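Local coordinates for esterase (Rhizomucor miehei CAU432, PDB 4WY8), which hydrolyses carboxylic esters as a carboxylesterase of the alpha/beta hydrolase fold, probably through a serine nucleophile, at residues L98-R110 / F294-D308. Numbering follows the deposited sequence.
Sequences LTHRRTVYELTVR and FNLATLSPTGSEILD
Arg110 and Asp308 join two helices that run the same general way. The axes of 101-110 and 301-308 cross at -38° and come within 10.6 Å. At the other end, the N-cap residue His100 and the start of helix 101-110 meet residues 294-299; the CA atoms of His100 and Asn295 lie 4.9 Å apart. Leu307 is a knob between the helices, set among Thr103, Glu106, Leu107 and Arg110. Its CD1 lies 3.7 Å from Glu106 CB, and its CB sits over one face of the Arg110 guanidinium. That guanidinium grips Ser304 OG end-on with NH1 and NH2, the latter at 2.7 Å, both in plane. NH1 also reaches Asp308 OD1 at 2.7 Å, from above the carboxylate plane. These bonds tie the helices together. A salt bridge from NE to Glu106 OE1 (2.9 Å), one turn back on the same helix, holds the guanidinium in place. Asp308 also pairs with Lys316 of the second subunit.

Arg102 bends at chi2 (74°) and chi3 (62°), which curls NE and NH2 side-on round Ala297 O; NE bonds it at 3.0 Å. NH1 turns to the backbone oxygen of Glu46. Thr103 OG1 donates to Phe294 O at 2.7 Å and lies at the edge of the Phe294 ring. The His100 ring has Asn295 CA over its centre, and its NE2 bonds Asp163, next to the probable nucleophile Ser164. The contact thus pins the chain that follows His291, the probable triad histidine, through its carbonyls, while a charged network clamps the helices beside the dimer partner.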
ATOM      1  N   LEU A  98      24.598   7.881   5.402  1.00 16.12           N
ATOM      2  CA  LEU A  98      25.182   6.907   4.482  1.00 16.74           C
ATOM      3  C   LEU A  98      24.322   5.639   4.418  1.00 14.17           C
ATOM      4  O   LEU A  98      24.012   5.139   3.329  1.00 13.08           O
ATOM      5  CB  LEU A  98      26.630   6.578   4.914  1.00 20.08           C
ATOM      6  CG  LEU A  98      27.515   5.661   4.058  1.00 23.23           C
ATOM      7  CD1 LEU A  98      27.715   6.185   2.620  1.00 15.43           C
ATOM      8  CD2 LEU A  98      28.874   5.386   4.751  1.00 21.67           C
ATOM      9  N   THR A  99      23.904   5.122   5.569  1.00 13.31           N
ATOM     10  CA  THR A  99      23.074   3.924   5.542  1.00 10.89           C
ATOM     11  C   THR A  99      21.746   4.200   4.845  1.00 14.43           C
ATOM     12  O   THR A  99      21.166   3.310   4.195  1.00 14.92           O
ATOM     13  CB  THR A  99      22.793   3.384   6.940  1.00 13.05           C
ATOM     14  OG1 THR A  99      22.112   4.369   7.725  1.00 14.77           O
ATOM     15  CG2 THR A  99      24.101   3.018   7.622  1.00 15.88           C
ATOM     16  N   HIS A 100      21.269   5.435   4.942  1.00 10.34           N
ATOM     17  CA  HIS A 100      19.953   5.743   4.383  1.00 11.27           C
ATOM     18  C   HIS A 100      20.055   6.553   3.114  1.00 12.16           C
ATOM     19  O   HIS A 100      19.051   7.092   2.630  1.00 11.76           O
ATOM     20  CB  HIS A 100      19.090   6.478   5.408  1.00 10.44           C
ATOM     21  CG  HIS A 100      18.652   5.609   6.545  1.00 10.27           C
ATOM     22  ND1 HIS A 100      19.533   5.092   7.471  1.00  8.36           N
ATOM     23  CD2 HIS A 100      17.425   5.124   6.872  1.00 11.16           C
ATOM     24  CE1 HIS A 100      18.866   4.339   8.337  1.00 11.51           C
ATOM     25  NE2 HIS A 100      17.588   4.341   7.994  1.00 12.63           N
ATOM     26  N   ARG A 101      21.272   6.649   2.582  1.00 13.28           N
ATOM     27  CA  ARG A 101      21.500   7.399   1.358  1.00 12.33           C
ATOM     28  C   ARG A 101      20.606   6.905   0.228  1.00 13.76           C
ATOM     29  O   ARG A 101      20.017   7.696  -0.511  1.00 11.93           O
ATOM     30  CB  ARG A 101      22.968   7.305   0.928  1.00 10.37           C
ATOM     31  CG  ARG A 101      23.210   7.938  -0.445  1.00 15.46           C
ATOM     32  CD  ARG A 101      24.677   7.867  -0.837  1.00 16.48           C
ATOM     33  NE  ARG A 101      25.116   6.484  -0.947  1.00 15.58           N
ATOM     34  CZ  ARG A 101      26.386   6.105  -1.015  1.00 15.14           C
ATOM     35  NH1 ARG A 101      27.350   7.007  -0.978  1.00 14.21           N
ATOM     36  NH2 ARG A 101      26.683   4.821  -1.124  1.00 13.13           N
ATOM     37  N   ARG A 102      20.534   5.595   0.058  1.00 11.63           N
ATOM     38  CA  ARG A 102      19.742   5.045  -1.039  1.00 11.73           C
ATOM     39  C   ARG A 102      18.267   5.480  -0.906  1.00 13.11           C
ATOM     40  O   ARG A 102      17.674   6.077  -1.817  1.00 13.94           O
ATOM     41  CB  ARG A 102      19.889   3.513  -1.049  1.00 12.75           C
ATOM     42  CG  ARG A 102      18.946   2.777  -2.003  1.00 14.63           C
ATOM     43  CD  ARG A 102      19.345   2.929  -3.446  1.00 10.96           C
ATOM     44  NE  ARG A 102      20.671   2.341  -3.662  1.00 20.26           N
ATOM     45  CZ  ARG A 102      21.264   2.227  -4.849  1.00 17.04           C
ATOM     46  NH1 ARG A 102      20.653   2.643  -5.949  1.00 17.25           N
ATOM     47  NH2 ARG A 102      22.461   1.681  -4.931  1.00 18.83           N
ATOM     48  N   THR A 103      17.700   5.199   0.264  1.00 12.11           N
ATOM     49  CA  THR A 103      16.316   5.529   0.547  1.00 11.35           C
ATOM     50  C   THR A 103      16.021   7.024   0.356  1.00 10.59           C
ATOM     51  O   THR A 103      15.039   7.408  -0.298  1.00 10.13           O
ATOM     52  CB  THR A 103      15.976   5.123   1.986  1.00 15.49           C
ATOM     53  OG1 THR A 103      16.164   3.704   2.129  1.00 11.90           O
ATOM     54  CG2 THR A 103      14.539   5.509   2.317  1.00 12.34           C
ATOM     55  N   VAL A 104      16.895   7.857   0.913  1.00 10.60           N
ATOM     56  CA  VAL A 104      16.732   9.303   0.889  1.00  9.79           C
ATOM     57  C   VAL A 104      16.874   9.886  -0.525  1.00 10.54           C
ATOM     58  O   VAL A 104      16.051  10.699  -0.957  1.00 10.16           O
ATOM     59  CB  VAL A 104      17.748   9.969   1.857  1.00 11.21           C
ATOM     60  CG1 VAL A 104      17.879  11.450   1.558  1.00 10.48           C
ATOM     61  CG2 VAL A 104      17.320   9.742   3.331  1.00  9.86           C
ATOM     62  N   TYR A 105      17.878   9.446  -1.273  1.00  9.68           N
ATOM     63  CA  TYR A 105      18.044   9.952  -2.643  1.00 12.01           C
ATOM     64  C   TYR A 105      16.847   9.560  -3.499  1.00 13.46           C
ATOM     65  O   TYR A 105      16.299  10.415  -4.251  1.00 10.38           O
ATOM     66  CB  TYR A 105      19.336   9.436  -3.291  1.00 11.43           C
ATOM     67  CG  TYR A 105      20.619  10.094  -2.811  1.00 11.05           C
ATOM     68  CD1 TYR A 105      20.693  10.713  -1.566  1.00  9.10           C
ATOM     69  CD2 TYR A 105      21.774  10.075  -3.606  1.00 13.53           C
ATOM     70  CE1 TYR A 105      21.889  11.304  -1.122  1.00 12.88           C
ATOM     71  CE2 TYR A 105      22.975  10.664  -3.175  1.00 11.88           C
ATOM     72  CZ  TYR A 105      23.019  11.275  -1.931  1.00 16.37           C
ATOM     73  OH  TYR A 105      24.193  11.859  -1.483  1.00 20.25           O
ATOM     74  N   GLU A 106      16.406   8.298  -3.360  1.00 11.03           N
ATOM     75  CA  GLU A 106      15.223   7.850  -4.133  1.00 14.12           C
ATOM     76  C   GLU A 106      13.948   8.629  -3.775  1.00 10.78           C
ATOM     77  O   GLU A 106      13.183   9.025  -4.641  1.00 13.46           O
ATOM     78  CB  GLU A 106      14.976   6.348  -3.923  1.00 12.99           C
ATOM     79  CG  GLU A 106      15.942   5.428  -4.674  1.00 15.07           C
ATOM     80  CD  GLU A 106      15.791   5.457  -6.205  1.00 19.60           C
ATOM     81  OE1 GLU A 106      14.739   5.904  -6.731  1.00 19.11           O
ATOM     82  OE2 GLU A 106      16.737   5.000  -6.890  1.00 23.02           O
ATOM     83  N   LEU A 107      13.712   8.815  -2.485  1.00 13.60           N
ATOM     84  CA  LEU A 107      12.556   9.575  -2.025  1.00 12.26           C
ATOM     85  C   LEU A 107      12.615  11.013  -2.562  1.00 11.64           C
ATOM     86  O   LEU A 107      11.635  11.569  -3.041  1.00 10.36           O
ATOM     87  CB  LEU A 107      12.523   9.567  -0.497  1.00  9.20           C
ATOM     88  CG  LEU A 107      11.340  10.259   0.185  1.00 15.76           C
ATOM     89  CD1 LEU A 107       9.959   9.652  -0.213  1.00  6.77           C
ATOM     90  CD2 LEU A 107      11.544  10.254   1.703  1.00  9.10           C
ATOM     91  N   THR A 108      13.796  11.598  -2.480  1.00 12.05           N
ATOM     92  CA  THR A 108      14.043  12.932  -2.990  1.00  7.97           C
ATOM     93  C   THR A 108      13.623  13.056  -4.436  1.00  9.82           C
ATOM     94  O   THR A 108      12.838  13.962  -4.770  1.00  9.00           O
ATOM     95  CB  THR A 108      15.526  13.313  -2.880  1.00 11.53           C
ATOM     96  OG1 THR A 108      15.925  13.331  -1.496  1.00  9.21           O
ATOM     97  CG2 THR A 108      15.764  14.673  -3.538  1.00  8.03           C
ATOM     98  N   VAL A 109      14.108  12.169  -5.311  1.00  8.82           N
ATOM     99  CA  VAL A 109      13.772  12.401  -6.726  1.00 10.42           C
ATOM    100  C   VAL A 109      12.392  11.889  -7.113  1.00 11.55           C
ATOM    101  O   VAL A 109      11.763  12.419  -8.045  1.00 12.96           O
ATOM    102  CB  VAL A 109      14.802  11.766  -7.688  1.00 14.58           C
ATOM    103  CG1 VAL A 109      16.208  12.320  -7.385  1.00  9.61           C
ATOM    104  CG2 VAL A 109      14.797  10.251  -7.541  1.00 11.27           C
ATOM    105  N   ARG A 110      11.879  10.891  -6.403  1.00 12.06           N
ATOM    106  CA  ARG A 110      10.548  10.396  -6.747  1.00 14.66           C
ATOM    107  C   ARG A 110       9.472  11.370  -6.270  1.00 11.48           C
ATOM    108  O   ARG A 110       8.503  11.594  -6.958  1.00 14.58           O
ATOM    109  CB  ARG A 110      10.307   9.008  -6.165  1.00 14.29           C
ATOM    110  CG  ARG A 110      11.165   7.922  -6.811  1.00 13.20           C
ATOM    111  CD  ARG A 110      10.807   6.556  -6.247  1.00 11.70           C
ATOM    112  NE  ARG A 110      11.868   5.568  -6.440  1.00 13.34           N
ATOM    113  CZ  ARG A 110      11.672   4.250  -6.459  1.00 16.89           C
ATOM    114  NH1 ARG A 110      10.442   3.755  -6.313  1.00 13.79           N
ATOM    115  NH2 ARG A 110      12.707   3.426  -6.606  1.00 12.64           N
ATOM    116  N   PHE A 294      15.205  -0.398   4.348  1.00 13.87           N
ATOM    117  CA  PHE A 294      15.503   1.002   4.022  1.00 14.66           C
ATOM    118  C   PHE A 294      16.801   1.565   4.616  1.00 13.45           C
ATOM    119  O   PHE A 294      17.079   2.773   4.475  1.00 14.28           O
ATOM    120  CB  PHE A 294      14.325   1.892   4.435  1.00 13.98           C
ATOM    121  CG  PHE A 294      13.089   1.638   3.631  1.00 13.49           C
ATOM    122  CD1 PHE A 294      13.059   1.956   2.279  1.00 12.43           C
ATOM    123  CD2 PHE A 294      11.966   1.063   4.211  1.00 14.72           C
ATOM    124  CE1 PHE A 294      11.920   1.711   1.517  1.00 15.08           C
ATOM    125  CE2 PHE A 294      10.820   0.813   3.462  1.00 12.41           C
ATOM    126  CZ  PHE A 294      10.796   1.141   2.116  1.00 16.37           C
ATOM    127  N   ASN A 295      17.610   0.711   5.243  1.00 13.92           N
ATOM    128  CA  ASN A 295      18.916   1.144   5.768  1.00 12.61           C
ATOM    129  C   ASN A 295      20.105   0.393   5.174  1.00 14.60           C
ATOM    130  O   ASN A 295      21.106   0.154   5.862  1.00 14.74           O
ATOM    131  CB  ASN A 295      18.949   0.987   7.293  1.00 13.96           C
ATOM    132  CG  ASN A 295      18.699  -0.454   7.743  1.00 23.62           C
ATOM    133  OD1 ASN A 295      17.566  -0.831   8.050  1.00 29.18           O
ATOM    134  ND2 ASN A 295      19.766  -1.248   7.832  1.00 19.89           N
ATOM    135  N   LEU A 296      19.999   0.030   3.901  1.00 15.01           N
ATOM    136  CA  LEU A 296      21.032  -0.763   3.243  1.00 14.17           C
ATOM    137  C   LEU A 296      21.606  -0.024   2.028  1.00 17.87           C
ATOM    138  O   LEU A 296      21.097   1.040   1.617  1.00 12.56           O
ATOM    139  CB  LEU A 296      20.464  -2.120   2.831  1.00 12.72           C
ATOM    140  CG  LEU A 296      19.799  -2.900   3.985  1.00 18.45           C
ATOM    141  CD1 LEU A 296      19.147  -4.175   3.485  1.00 15.27           C
ATOM    142  CD2 LEU A 296      20.778  -3.219   5.134  1.00 17.03           C
ATOM    143  N   ALA A 297      22.668  -0.580   1.452  1.00 16.67           N
ATOM    144  CA  ALA A 297      23.352   0.087   0.338  1.00 17.74           C
ATOM    145  C   ALA A 297      22.485   0.094  -0.908  1.00 14.09           C
ATOM    146  O   ALA A 297      22.568   1.015  -1.742  1.00 14.31           O
ATOM    147  CB  ALA A 297      24.693  -0.589   0.063  1.00 18.78           C
ATOM    148  N   THR A 298      21.649  -0.938  -1.025  1.00 12.09           N
ATOM    149  CA  THR A 298      20.729  -1.092  -2.152  1.00 11.54           C
ATOM    150  C   THR A 298      19.277  -1.084  -1.679  1.00 13.94           C
ATOM    151  O   THR A 298      18.995  -1.116  -0.483  1.00 12.84           O
ATOM    152  CB  THR A 298      20.968  -2.398  -2.893  1.00 14.99           C
ATOM    153  OG1 THR A 298      20.903  -3.466  -1.936  1.00 15.67           O
ATOM    154  CG2 THR A 298      22.345  -2.400  -3.553  1.00 17.68           C
ATOM    155  N   LEU A 299      18.357  -1.096  -2.628  1.00 15.50           N
ATOM    156  CA  LEU A 299      16.937  -1.064  -2.319  1.00 15.75           C
ATOM    157  C   LEU A 299      16.224  -2.240  -2.957  1.00 13.04           C
ATOM    158  O   LEU A 299      16.254  -2.376  -4.176  1.00 15.08           O
ATOM    159  CB  LEU A 299      16.338   0.261  -2.810  1.00 10.91           C
ATOM    160  CG  LEU A 299      14.863   0.479  -2.485  1.00 16.60           C
ATOM    161  CD1 LEU A 299      14.672   0.550  -0.971  1.00 11.84           C
ATOM    162  CD2 LEU A 299      14.387   1.763  -3.159  1.00 18.12           C
ATOM    163  N   SER A 300      15.559  -3.066  -2.147  1.00 14.65           N
ATOM    164  CA  SER A 300      14.857  -4.240  -2.669  1.00 16.56           C
ATOM    165  C   SER A 300      13.733  -3.806  -3.609  1.00 15.78           C
ATOM    166  O   SER A 300      13.289  -2.664  -3.550  1.00 11.79           O
ATOM    167  CB  SER A 300      14.286  -5.099  -1.532  1.00 19.18           C
ATOM    168  OG  SER A 300      13.134  -4.539  -0.932  1.00 19.59           O
ATOM    169  N   PRO A 301      13.303  -4.704  -4.512  1.00 19.06           N
ATOM    170  CA  PRO A 301      12.160  -4.370  -5.376  1.00 18.54           C
ATOM    171  C   PRO A 301      10.923  -3.912  -4.569  1.00 21.40           C
ATOM    172  O   PRO A 301      10.281  -2.888  -4.896  1.00 15.97           O
ATOM    173  CB  PRO A 301      11.888  -5.686  -6.117  1.00 23.08           C
ATOM    174  CG  PRO A 301      13.240  -6.398  -6.125  1.00 16.24           C
ATOM    175  CD  PRO A 301      13.880  -6.031  -4.819  1.00 13.98           C
ATOM    176  N   THR A 302      10.605  -4.641  -3.501  1.00 17.52           N
ATOM    177  CA  THR A 302       9.454  -4.255  -2.709  1.00 16.12           C
ATOM    178  C   THR A 302       9.702  -2.923  -2.013  1.00 16.33           C
ATOM    179  O   THR A 302       8.772  -2.127  -1.854  1.00 14.35           O
ATOM    180  CB  THR A 302       9.091  -5.287  -1.653  1.00 17.80           C
ATOM    181  OG1 THR A 302       9.096  -6.602  -2.231  1.00 19.23           O
ATOM    182  CG2 THR A 302       7.696  -4.965  -1.093  1.00 15.74           C
ATOM    183  N   GLY A 303      10.945  -2.667  -1.602  1.00 15.93           N
ATOM    184  CA  GLY A 303      11.290  -1.374  -1.025  1.00  9.81           C
ATOM    185  C   GLY A 303      10.914  -0.255  -1.986  1.00 11.48           C
ATOM    186  O   GLY A 303      10.337   0.771  -1.596  1.00 12.76           O
ATOM    187  N   SER A 304      11.220  -0.467  -3.259  1.00 10.29           N
ATOM    188  CA  SER A 304      10.900   0.513  -4.300  1.00 15.03           C
ATOM    189  C   SER A 304       9.395   0.681  -4.503  1.00 12.40           C
ATOM    190  O   SER A 304       8.892   1.822  -4.697  1.00 10.62           O
ATOM    191  CB  SER A 304      11.578   0.127  -5.617  1.00 13.33           C
ATOM    192  OG  SER A 304      11.337   1.107  -6.615  1.00 13.21           O
ATOM    193  N   GLU A 305       8.670  -0.437  -4.491  1.00 10.65           N
ATOM    194  CA  GLU A 305       7.216  -0.314  -4.598  1.00 14.07           C
ATOM    195  C   GLU A 305       6.691   0.532  -3.436  1.00  9.53           C
ATOM    196  O   GLU A 305       5.876   1.441  -3.612  1.00 10.34           O
ATOM    197  CB  GLU A 305       6.526  -1.678  -4.592  1.00 15.91           C
ATOM    198  CG  GLU A 305       7.038  -2.662  -5.632  1.00 13.84           C
ATOM    199  CD  GLU A 305       6.862  -2.200  -7.077  1.00 20.62           C
ATOM    200  OE1 GLU A 305       5.920  -1.425  -7.404  1.00 16.28           O
ATOM    201  OE2 GLU A 305       7.709  -2.620  -7.900  1.00 24.60           O
ATOM    202  N   ILE A 306       7.204   0.251  -2.250  1.00 10.69           N
ATOM    203  CA  ILE A 306       6.773   0.945  -1.049  1.00  9.52           C
ATOM    204  C   ILE A 306       7.051   2.418  -1.174  1.00 10.12           C
ATOM    205  O   ILE A 306       6.187   3.225  -0.838  1.00 12.30           O
ATOM    206  CB  ILE A 306       7.453   0.374   0.210  1.00 14.43           C
ATOM    207  CG1 ILE A 306       6.856  -0.986   0.568  1.00  9.69           C
ATOM    208  CG2 ILE A 306       7.306   1.306   1.421  1.00 10.37           C
ATOM    209  CD1 ILE A 306       7.706  -1.726   1.657  1.00  9.01           C
ATOM    210  N   LEU A 307       8.220   2.787  -1.688  1.00  9.55           N
ATOM    211  CA  LEU A 307       8.495   4.214  -1.923  1.00 11.32           C
ATOM    212  C   LEU A 307       7.528   4.847  -2.935  1.00  9.70           C
ATOM    213  O   LEU A 307       7.115   5.997  -2.758  1.00 10.40           O
ATOM    214  CB  LEU A 307       9.936   4.423  -2.384  1.00 10.56           C
ATOM    215  CG  LEU A 307      10.987   4.263  -1.287  1.00 13.01           C
ATOM    216  CD1 LEU A 307      12.298   4.756  -1.839  1.00 18.87           C
ATOM    217  CD2 LEU A 307      10.617   5.061  -0.049  1.00 14.62           C
ATOM    218  N   ASP A 308       7.167   4.124  -3.995  1.00  7.37           N
ATOM    219  CA  ASP A 308       6.179   4.663  -4.935  1.00 10.19           C
ATOM    220  C   ASP A 308       4.813   4.915  -4.242  1.00 11.16           C
ATOM    221  O   ASP A 308       4.123   5.918  -4.496  1.00  8.10           O
ATOM    222  CB  ASP A 308       6.008   3.716  -6.130  1.00 12.75           C
ATOM    223  CG  ASP A 308       7.226   3.723  -7.068  1.00 18.77           C
ATOM    224  OD1 ASP A 308       8.023   4.703  -7.033  1.00 15.69           O
ATOM    225  OD2 ASP A 308       7.381   2.732  -7.834  1.00 20.50           O
TER
HETATM  226  O   HOH W   1      22.578   3.713   1.490  1.00 16.37           O
HETATM  227  O   HOH W   2      18.951   3.334   2.099  1.00  9.60           O
HETATM  228  O   HOH W   3      23.937   3.748  -0.957  1.00 17.63           O